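Local coordinates for protein MIP07328p (Drosophila melanogaster, PDB 6FKK) that probably acts, through extracellular sema and plexin-repeat (PSI) domains like those of this chain, as a repulsive axon guidance cue that binds semaphorin receptors, at residues Y155-D159 with G160-S164; A303-V306 with D307-L310; T349-S352 with I353-N356. All coordinates share one frame; numbering follows the deposited sequence.

Contact 1 of 3, residues Y155-D159 with G160-S164; sequences YAFAD and GHLYS
Tyr163 and Ala156 face each other as a hydrogen-bonded antiparallel pair: Tyr163 N reaches Ala156 O at 2.8 Å, while the return bond from Ala156 N is weak. Nearer the bend, Ala158 N gives to His161 O (2.9 Å) and His161 N gives back to Ala158 O (3.1 Å). These bonds define a tight beta hairpin in the sema beta-propeller, closed by a type I' turn in which Asp159 and Gly160 both adopt positive phi. The carboxylate of Asp159 swings outward to a salt bridge with Lys234.

Beyond the backbone ladder, the side chains sort onto the two faces. On the face of Ala156 and Ala158, the Tyr163 ring turns its edge to the carbonyl oxygens of both alanines, and its CE1 lies 4.1 Å from Ala158 CB; Val207 and Phe209 pack on this ring. On the other face, Phe157 holds CG anti to its backbone N (chi1 -166°), which lays the ring back over the turn, with CZ 3.4 Å from Gly160 C and His161 O over one ring face. Farther along, Tyr155 sends its hydroxyl to Tyr89 O, while its CD2 meets one methyl of Leu162, CD1, at 3.5 Å.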
ATOM      1  N   TYR A 155       2.757  -9.828   2.045  1.00 37.93           N
ATOM      2  CA  TYR A 155       2.338 -10.810   3.035  1.00 45.26           C
ATOM      3  C   TYR A 155       1.563 -10.100   4.135  1.00 47.95           C
ATOM      4  O   TYR A 155       1.487  -8.871   4.178  1.00 53.01           O
ATOM      5  CB  TYR A 155       3.537 -11.564   3.620  1.00 48.85           C
ATOM      6  CG  TYR A 155       4.390 -10.727   4.549  1.00 52.04           C
ATOM      7  CD1 TYR A 155       5.365  -9.875   4.049  1.00 43.19           C
ATOM      8  CD2 TYR A 155       4.220 -10.789   5.926  1.00 59.78           C
ATOM      9  CE1 TYR A 155       6.145  -9.107   4.894  1.00 48.81           C
ATOM     10  CE2 TYR A 155       4.996 -10.025   6.780  1.00 54.06           C
ATOM     11  CZ  TYR A 155       5.957  -9.186   6.259  1.00 55.52           C
ATOM     12  OH  TYR A 155       6.732  -8.422   7.104  1.00 67.38           O
ATOM     13  N   ALA A 156       1.001 -10.902   5.040  1.00 39.33           N
ATOM     14  CA  ALA A 156       0.268 -10.376   6.185  1.00 44.80           C
ATOM     15  C   ALA A 156       0.148 -11.474   7.231  1.00 56.98           C
ATOM     16  O   ALA A 156      -0.301 -12.581   6.919  1.00 60.32           O
ATOM     17  CB  ALA A 156      -1.118  -9.873   5.774  1.00 37.58           C
ATOM     18  N   PHE A 157       0.547 -11.166   8.464  1.00 49.27           N
ATOM     19  CA  PHE A 157       0.490 -12.110   9.576  1.00 47.82           C
ATOM     20  C   PHE A 157      -0.780 -11.833  10.374  1.00 52.99           C
ATOM     21  O   PHE A 157      -0.864 -10.832  11.092  1.00 69.26           O
ATOM     22  CB  PHE A 157       1.735 -11.987  10.452  1.00 57.35           C
ATOM     23  CG  PHE A 157       1.924 -13.134  11.406  1.00 61.63           C
ATOM     24  CD1 PHE A 157       2.529 -14.306  10.987  1.00 68.74           C
ATOM     25  CD2 PHE A 157       1.508 -13.034  12.724  1.00 72.86           C
ATOM     26  CE1 PHE A 157       2.710 -15.362  11.863  1.00 83.28           C
ATOM     27  CE2 PHE A 157       1.687 -14.085  13.605  1.00 80.38           C
ATOM     28  CZ  PHE A 157       2.288 -15.250  13.173  1.00 83.01           C
ATOM     29  N   ALA A 158      -1.764 -12.724  10.252  1.00 57.27           N
ATOM     30  CA  ALA A 158      -3.078 -12.532  10.853  1.00 58.72           C
ATOM     31  C   ALA A 158      -3.452 -13.746  11.691  1.00 71.83           C
ATOM     32  O   ALA A 158      -3.433 -14.877  11.195  1.00 71.33           O
ATOM     33  CB  ALA A 158      -4.142 -12.288   9.778  1.00 62.66           C
ATOM     34  N   ASP A 159      -3.797 -13.498  12.958  1.00 71.85           N
ATOM     35  CA  ASP A 159      -4.264 -14.533  13.884  1.00 77.16           C
ATOM     36  C   ASP A 159      -3.291 -15.709  13.955  1.00 73.61           C
ATOM     37  O   ASP A 159      -3.690 -16.876  13.977  1.00 80.15           O
ATOM     38  CB  ASP A 159      -5.667 -15.010  13.515  1.00 99.21           C
ATOM     39  CG  ASP A 159      -6.745 -14.034  13.946  1.00124.10           C
ATOM     40  OD1 ASP A 159      -6.397 -12.925  14.405  1.00131.92           O
ATOM     41  OD2 ASP A 159      -7.938 -14.383  13.833  1.00128.07           O
ATOM     42  N   GLY A 160      -1.995 -15.394  13.988  1.00 67.82           N
ATOM     43  CA  GLY A 160      -0.959 -16.384  14.181  1.00 64.18           C
ATOM     44  C   GLY A 160      -0.524 -17.146  12.947  1.00 64.03           C
ATOM     45  O   GLY A 160       0.270 -18.087  13.074  1.00 80.34           O
ATOM     46  N   HIS A 161      -1.008 -16.783  11.763  1.00 78.94           N
ATOM     47  CA  HIS A 161      -0.630 -17.460  10.532  1.00 69.29           C
ATOM     48  C   HIS A 161      -0.127 -16.441   9.518  1.00 69.05           C
ATOM     49  O   HIS A 161      -0.482 -15.261   9.561  1.00 55.04           O
ATOM     50  CB  HIS A 161      -1.798 -18.262   9.941  1.00 50.21           C
ATOM     51  CG  HIS A 161      -2.207 -19.433  10.778  1.00 65.37           C
ATOM     52  ND1 HIS A 161      -1.658 -20.687  10.621  1.00 87.37           N
ATOM     53  CD2 HIS A 161      -3.108 -19.539  11.782  1.00 78.18           C
ATOM     54  CE1 HIS A 161      -2.205 -21.517  11.492  1.00 91.77           C
ATOM     55  NE2 HIS A 161      -3.087 -20.845  12.209  1.00 89.50           N
ATOM     56  N   LEU A 162       0.708 -16.918   8.598  1.00 64.13           N
ATOM     57  CA  LEU A 162       1.310 -16.080   7.570  1.00 55.78           C
ATOM     58  C   LEU A 162       0.540 -16.255   6.266  1.00 54.33           C
ATOM     59  O   LEU A 162       0.495 -17.357   5.710  1.00 71.52           O
ATOM     60  CB  LEU A 162       2.785 -16.434   7.376  1.00 68.33           C
ATOM     61  CG  LEU A 162       3.534 -15.653   6.294  1.00 47.63           C
ATOM     62  CD1 LEU A 162       3.503 -14.168   6.596  1.00 51.03           C
ATOM     63  CD2 LEU A 162       4.965 -16.147   6.175  1.00 49.80           C
ATOM     64  N   TYR A 163      -0.061 -15.170   5.785  1.00 56.45           N
ATOM     65  CA  TYR A 163      -0.799 -15.163   4.523  1.00 49.75           C
ATOM     66  C   TYR A 163       0.102 -14.540   3.464  1.00 53.83           C
ATOM     67  O   TYR A 163       0.230 -13.315   3.384  1.00 55.32           O
ATOM     68  CB  TYR A 163      -2.120 -14.413   4.668  1.00 40.04           C
ATOM     69  CG  TYR A 163      -3.136 -15.153   5.507  1.00 49.91           C
ATOM     70  CD1 TYR A 163      -3.054 -15.153   6.892  1.00 57.22           C
ATOM     71  CD2 TYR A 163      -4.172 -15.862   4.913  1.00 53.64           C
ATOM     72  CE1 TYR A 163      -3.973 -15.834   7.665  1.00 57.84           C
ATOM     73  CE2 TYR A 163      -5.100 -16.546   5.678  1.00 63.39           C
ATOM     74  CZ  TYR A 163      -4.994 -16.529   7.053  1.00 55.85           C
ATOM     75  OH  TYR A 163      -5.908 -17.208   7.824  1.00 54.97           O
ATOM     76  N   SER A 164       0.729 -15.387   2.654  1.00 53.22           N
ATOM     77  CA  SER A 164       1.732 -14.953   1.693  1.00 51.94           C
ATOM     78  C   SER A 164       1.161 -14.941   0.281  1.00 58.51           C
ATOM     79  O   SER A 164       0.351 -15.800  -0.083  1.00 52.43           O
ATOM     80  CB  SER A 164       2.960 -15.865   1.746  1.00 72.68           C
ATOM     81  OG  SER A 164       3.955 -15.439   0.830  1.00 77.49           O
TER

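Contact 2 of 3, residues A303-V306 with D307-L310; sequences AFNV and DDIL
Asn305 turns its CG anti to the backbone N (chi1 -166°), and this carries OD1 forward to Asp307 N, 3.0 Å away, in the first turn of the helix. Asn305 is thereby the N-cap where a propeller strand ends and helix 306-312 starts. The N-H approaches OD1 from above the amide plane, 39° out of it, and not along a lone pair.

The backbone carbonyl of the same residue works as well: Asn305 O accepts from Ile309 N at 2.9 Å and, weakly, from Asp308 N. Next, Val306 O takes Leu310 N at 3.0 Å. Apolar groups follow the turn. The CD1 methyl of Ile309 comes to 4.1 Å from Phe304 CB, and Val306 CG1 meets Leu310 CD1. Val368 touches both Phe304 and Ile309, joining this packing to a neighbouring strand.

With an alanine at Asn305, the carboxamide oxygen would be gone and Asp307 N would probably be left without its capping partner, the first turn being more likely to fray. The carboxylates of Asp307 and Asp308 sit beside the cap, so their negative charge would be expected to interact favourably with the positive end of the helix dipole.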
ATOM      1  N   ALA A 303      -9.042   6.753  -3.061  1.00 33.90           N
ATOM      2  CA  ALA A 303      -9.348   6.205  -1.748  1.00 29.92           C
ATOM      3  C   ALA A 303     -10.571   5.310  -1.863  1.00 38.49           C
ATOM      4  O   ALA A 303     -11.511   5.619  -2.602  1.00 54.95           O
ATOM      5  CB  ALA A 303      -9.599   7.314  -0.723  1.00 34.72           C
ATOM      6  N   PHE A 304     -10.554   4.199  -1.137  1.00 36.18           N
ATOM      7  CA  PHE A 304     -11.639   3.233  -1.181  1.00 33.62           C
ATOM      8  C   PHE A 304     -12.150   2.969   0.226  1.00 38.26           C
ATOM      9  O   PHE A 304     -11.363   2.839   1.167  1.00 40.19           O
ATOM     10  CB  PHE A 304     -11.186   1.926  -1.830  1.00 29.37           C
ATOM     11  CG  PHE A 304     -10.823   2.067  -3.278  1.00 36.55           C
ATOM     12  CD1 PHE A 304      -9.531   2.393  -3.656  1.00 31.19           C
ATOM     13  CD2 PHE A 304     -11.776   1.873  -4.262  1.00 32.91           C
ATOM     14  CE1 PHE A 304      -9.197   2.523  -4.991  1.00 36.12           C
ATOM     15  CE2 PHE A 304     -11.449   1.999  -5.596  1.00 54.48           C
ATOM     16  CZ  PHE A 304     -10.158   2.325  -5.962  1.00 52.10           C
ATOM     17  N   ASN A 305     -13.474   2.896   0.362  1.00 41.24           N
ATOM     18  CA  ASN A 305     -14.094   2.590   1.644  1.00 35.28           C
ATOM     19  C   ASN A 305     -14.082   1.082   1.863  1.00 31.26           C
ATOM     20  O   ASN A 305     -14.502   0.317   0.989  1.00 64.88           O
ATOM     21  CB  ASN A 305     -15.523   3.133   1.685  1.00 46.21           C
ATOM     22  CG  ASN A 305     -16.108   3.158   3.090  1.00 51.95           C
ATOM     23  OD1 ASN A 305     -15.788   2.315   3.929  1.00 62.97           O
ATOM     24  ND2 ASN A 305     -16.978   4.128   3.348  1.00 59.25           N
ATOM     25  N   VAL A 306     -13.590   0.658   3.031  1.00 35.56           N
ATOM     26  CA  VAL A 306     -13.501  -0.769   3.331  1.00 43.95           C
ATOM     27  C   VAL A 306     -14.882  -1.408   3.331  1.00 48.53           C
ATOM     28  O   VAL A 306     -15.037  -2.577   2.957  1.00 62.43           O
ATOM     29  CB  VAL A 306     -12.772  -0.983   4.674  1.00 43.34           C
ATOM     30  CG1 VAL A 306     -12.690  -2.465   5.020  1.00 32.18           C
ATOM     31  CG2 VAL A 306     -11.384  -0.368   4.616  1.00 59.81           C
ATOM     32  N   ASP A 307     -15.908  -0.656   3.731  1.00 44.70           N
ATOM     33  CA  ASP A 307     -17.268  -1.179   3.676  1.00 50.40           C
ATOM     34  C   ASP A 307     -17.743  -1.352   2.238  1.00 52.99           C
ATOM     35  O   ASP A 307     -18.570  -2.229   1.963  1.00 55.40           O
ATOM     36  CB  ASP A 307     -18.213  -0.259   4.450  1.00 74.83           C
ATOM     37  CG  ASP A 307     -17.860  -0.169   5.927  1.00100.50           C
ATOM     38  OD1 ASP A 307     -17.524  -1.213   6.528  1.00111.16           O
ATOM     39  OD2 ASP A 307     -17.915   0.947   6.485  1.00109.72           O
ATOM     40  N   ASP A 308     -17.237  -0.533   1.312  1.00 49.91           N
ATOM     41  CA  ASP A 308     -17.563  -0.712  -0.099  1.00 38.07           C
ATOM     42  C   ASP A 308     -16.798  -1.876  -0.714  1.00 54.95           C
ATOM     43  O   ASP A 308     -17.321  -2.553  -1.607  1.00 57.66           O
ATOM     44  CB  ASP A 308     -17.277   0.571  -0.882  1.00 41.49           C
ATOM     45  CG  ASP A 308     -18.310   1.652  -0.632  1.00 63.66           C
ATOM     46  OD1 ASP A 308     -19.449   1.307  -0.250  1.00 61.96           O
ATOM     47  OD2 ASP A 308     -17.984   2.845  -0.822  1.00 56.54           O
ATOM     48  N   ILE A 309     -15.568  -2.117  -0.260  1.00 61.53           N
ATOM     49  CA  ILE A 309     -14.811  -3.267  -0.747  1.00 45.13           C
ATOM     50  C   ILE A 309     -15.502  -4.560  -0.342  1.00 50.71           C
ATOM     51  O   ILE A 309     -15.735  -5.449  -1.169  1.00 61.71           O
ATOM     52  CB  ILE A 309     -13.364  -3.216  -0.229  1.00 30.53           C
ATOM     53  CG1 ILE A 309     -12.655  -1.972  -0.760  1.00 48.28           C
ATOM     54  CG2 ILE A 309     -12.618  -4.475  -0.628  1.00 30.38           C
ATOM     55  CD1 ILE A 309     -11.233  -1.834  -0.279  1.00 29.78           C
ATOM     56  N   LEU A 310     -15.850  -4.678   0.940  1.00 42.92           N
ATOM     57  CA  LEU A 310     -16.499  -5.892   1.421  1.00 47.46           C
ATOM     58  C   LEU A 310     -17.890  -6.062   0.823  1.00 59.05           C
ATOM     59  O   LEU A 310     -18.389  -7.188   0.722  1.00 65.27           O
ATOM     60  CB  LEU A 310     -16.570  -5.872   2.948  1.00 47.30           C
ATOM     61  CG  LEU A 310     -15.224  -5.847   3.674  1.00 49.57           C
ATOM     62  CD1 LEU A 310     -15.417  -5.712   5.174  1.00 34.46           C
ATOM     63  CD2 LEU A 310     -14.437  -7.103   3.349  1.00 33.37           C
TER

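Contact 3 of 3, residues T349-S352 with I353-N356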
ATOM      1  N   THR A 349     -17.082 -29.292   4.953  1.00 60.36           N
ATOM      2  CA  THR A 349     -18.434 -29.796   4.756  1.00 72.81           C
ATOM      3  C   THR A 349     -19.081 -29.274   3.480  1.00 74.43           C
ATOM      4  O   THR A 349     -20.143 -29.778   3.098  1.00 85.61           O
ATOM      5  CB  THR A 349     -19.315 -29.432   5.955  1.00 88.80           C
ATOM      6  OG1 THR A 349     -19.298 -28.012   6.148  1.00103.52           O
ATOM      7  CG2 THR A 349     -18.812 -30.119   7.215  1.00 89.63           C
ATOM      8  N   LEU A 350     -18.482 -28.283   2.824  1.00 58.18           N
ATOM      9  CA  LEU A 350     -19.026 -27.789   1.567  1.00 57.21           C
ATOM     10  C   LEU A 350     -18.970 -28.875   0.502  1.00 65.86           C
ATOM     11  O   LEU A 350     -18.123 -29.772   0.540  1.00 89.63           O
ATOM     12  CB  LEU A 350     -18.257 -26.551   1.102  1.00 54.45           C
ATOM     13  CG  LEU A 350     -18.421 -25.301   1.966  1.00 68.34           C
ATOM     14  CD1 LEU A 350     -17.571 -24.157   1.435  1.00 60.55           C
ATOM     15  CD2 LEU A 350     -19.883 -24.900   2.026  1.00 53.55           C
ATOM     16  N   THR A 351     -19.890 -28.795  -0.452  1.00 61.80           N
ATOM     17  CA  THR A 351     -19.968 -29.795  -1.504  1.00 66.96           C
ATOM     18  C   THR A 351     -18.982 -29.478  -2.623  1.00 74.28           C
ATOM     19  O   THR A 351     -18.499 -28.351  -2.764  1.00 71.43           O
ATOM     20  CB  THR A 351     -21.387 -29.876  -2.068  1.00 62.26           C
ATOM     21  OG1 THR A 351     -21.835 -28.563  -2.428  1.00 66.69           O
ATOM     22  CG2 THR A 351     -22.335 -30.466  -1.037  1.00 72.98           C
ATOM     23  N   SER A 352     -18.680 -30.502  -3.426  1.00 73.05           N
ATOM     24  CA  SER A 352     -17.787 -30.301  -4.561  1.00 70.57           C
ATOM     25  C   SER A 352     -18.384 -29.339  -5.577  1.00 73.41           C
ATOM     26  O   SER A 352     -17.645 -28.595  -6.232  1.00 77.13           O
ATOM     27  CB  SER A 352     -17.465 -31.640  -5.224  1.00 76.18           C
ATOM     28  OG  SER A 352     -16.676 -32.449  -4.370  1.00 81.68           O
ATOM     29  N   ILE A 353     -19.711 -29.334  -5.720  1.00 70.12           N
ATOM     30  CA  ILE A 353     -20.345 -28.402  -6.645  1.00 72.23           C
ATOM     31  C   ILE A 353     -20.189 -26.971  -6.148  1.00 73.29           C
ATOM     32  O   ILE A 353     -20.031 -26.037  -6.943  1.00 74.82           O
ATOM     33  CB  ILE A 353     -21.825 -28.779  -6.861  1.00 67.59           C
ATOM     34  CG1 ILE A 353     -22.627 -28.669  -5.561  1.00 88.39           C
ATOM     35  CG2 ILE A 353     -21.934 -30.187  -7.420  1.00 64.82           C
ATOM     36  CD1 ILE A 353     -23.461 -27.400  -5.448  1.00 98.51           C
ATOM     37  N   ALA A 354     -20.211 -26.776  -4.827  1.00 69.36           N
ATOM     38  CA  ALA A 354     -20.083 -25.432  -4.279  1.00 54.18           C
ATOM     39  C   ALA A 354     -18.641 -24.946  -4.341  1.00 66.07           C
ATOM     40  O   ALA A 354     -18.389 -23.758  -4.572  1.00 63.22           O
ATOM     41  CB  ALA A 354     -20.602 -25.399  -2.842  1.00 57.47           C
ATOM     42  N   VAL A 355     -17.681 -25.851  -4.139  1.00 67.89           N
ATOM     43  CA  VAL A 355     -16.275 -25.463  -4.205  1.00 61.97           C
ATOM     44  C   VAL A 355     -15.857 -25.224  -5.650  1.00 67.48           C
ATOM     45  O   VAL A 355     -15.148 -24.255  -5.953  1.00 64.24           O
ATOM     46  CB  VAL A 355     -15.392 -26.525  -3.526  1.00 57.67           C
ATOM     47  CG1 VAL A 355     -13.925 -26.132  -3.617  1.00 50.71           C
ATOM     48  CG2 VAL A 355     -15.807 -26.713  -2.073  1.00 66.89           C
ATOM     49  N   ASN A 356     -16.288 -26.095  -6.568  1.00 63.48           N
ATOM     50  CA  ASN A 356     -15.969 -25.894  -7.977  1.00 59.02           C
ATOM     51  C   ASN A 356     -16.574 -24.603  -8.510  1.00 63.88           C
ATOM     52  O   ASN A 356     -15.997 -23.974  -9.405  1.00 65.52           O
ATOM     53  CB  ASN A 356     -16.448 -27.084  -8.811  1.00 58.59           C
ATOM     54  CG  ASN A 356     -15.491 -28.259  -8.759  1.00 61.49           C
ATOM     55  OD1 ASN A 356     -14.449 -28.256  -9.415  1.00 57.20           O
ATOM     56  ND2 ASN A 356     -15.845 -29.279  -7.984  1.00 83.72           N
TER
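Thr351 caps helix 352-360 at its N terminus, where both of its oxygens face the N-H groups of the first turn. Thr351 O accepts a sound bond from Val355 N at 3.0 Å and a weak one from Ala354 N. The side chain adds to this: OG1, placed between the backbone N and the carbonyl carbon by a chi1 of 51°, takes a second, weak bond from Ala354 N at 3.4 Å. Ala354 N is thus shared between two acceptors of one residue, neither of them well aligned, whereas Val355 N has a proper helical partner.

One residue on, Ser352 O is gripped twice by Asn356. The backbone N of Asn356 supplies the regular helical bond (2.9 Å), and the side-chain amide folds back so that ND2 donates to the same oxygen at 2.6 Å. The two donors arrive from opposite faces of the carbonyl plane, ND2 standing 46° out of it, so that two N-H groups share one acceptor without competing for the same side.

Apolar atoms fill in around the cap. Ile353 lies alongside Thr351, pointing the same way, with CG1 beside OG1. Val355 CG2 rests 4.0 Å from Leu350 CB.

Two loop residues of the same chain touch this helix start: His243, from a loop following strand 225-233, meets Ser352, Val355 and Asn356, and Pro338 packs on Leu350. The contact lies near the surface, far from the centre of the chain, in the excursion between helix 306-312 and strand 368-369.

Read from the N terminus, the three contacts follow in series within the sema domain; none nests in or crosses another. Contact 1 closes the hairpin of strands 154-158 and 161-165, in a small antiparallel sheet with strand 175-178. Contact 2 caps the start of helix 306-312 directly after strand 298-305; contact 3 does the same for helix 352-360, the next helix, which follows a loop and precedes the return to the large mixed sheet at strand 368-369. They do not touch: the nearest atoms of contacts 1 and 2 are about 13 Å apart, and those of contacts 2 and 3 about 17 Å. Together they illustrate how bonds between near neighbours in sequence shape a hairpin and begin a helix.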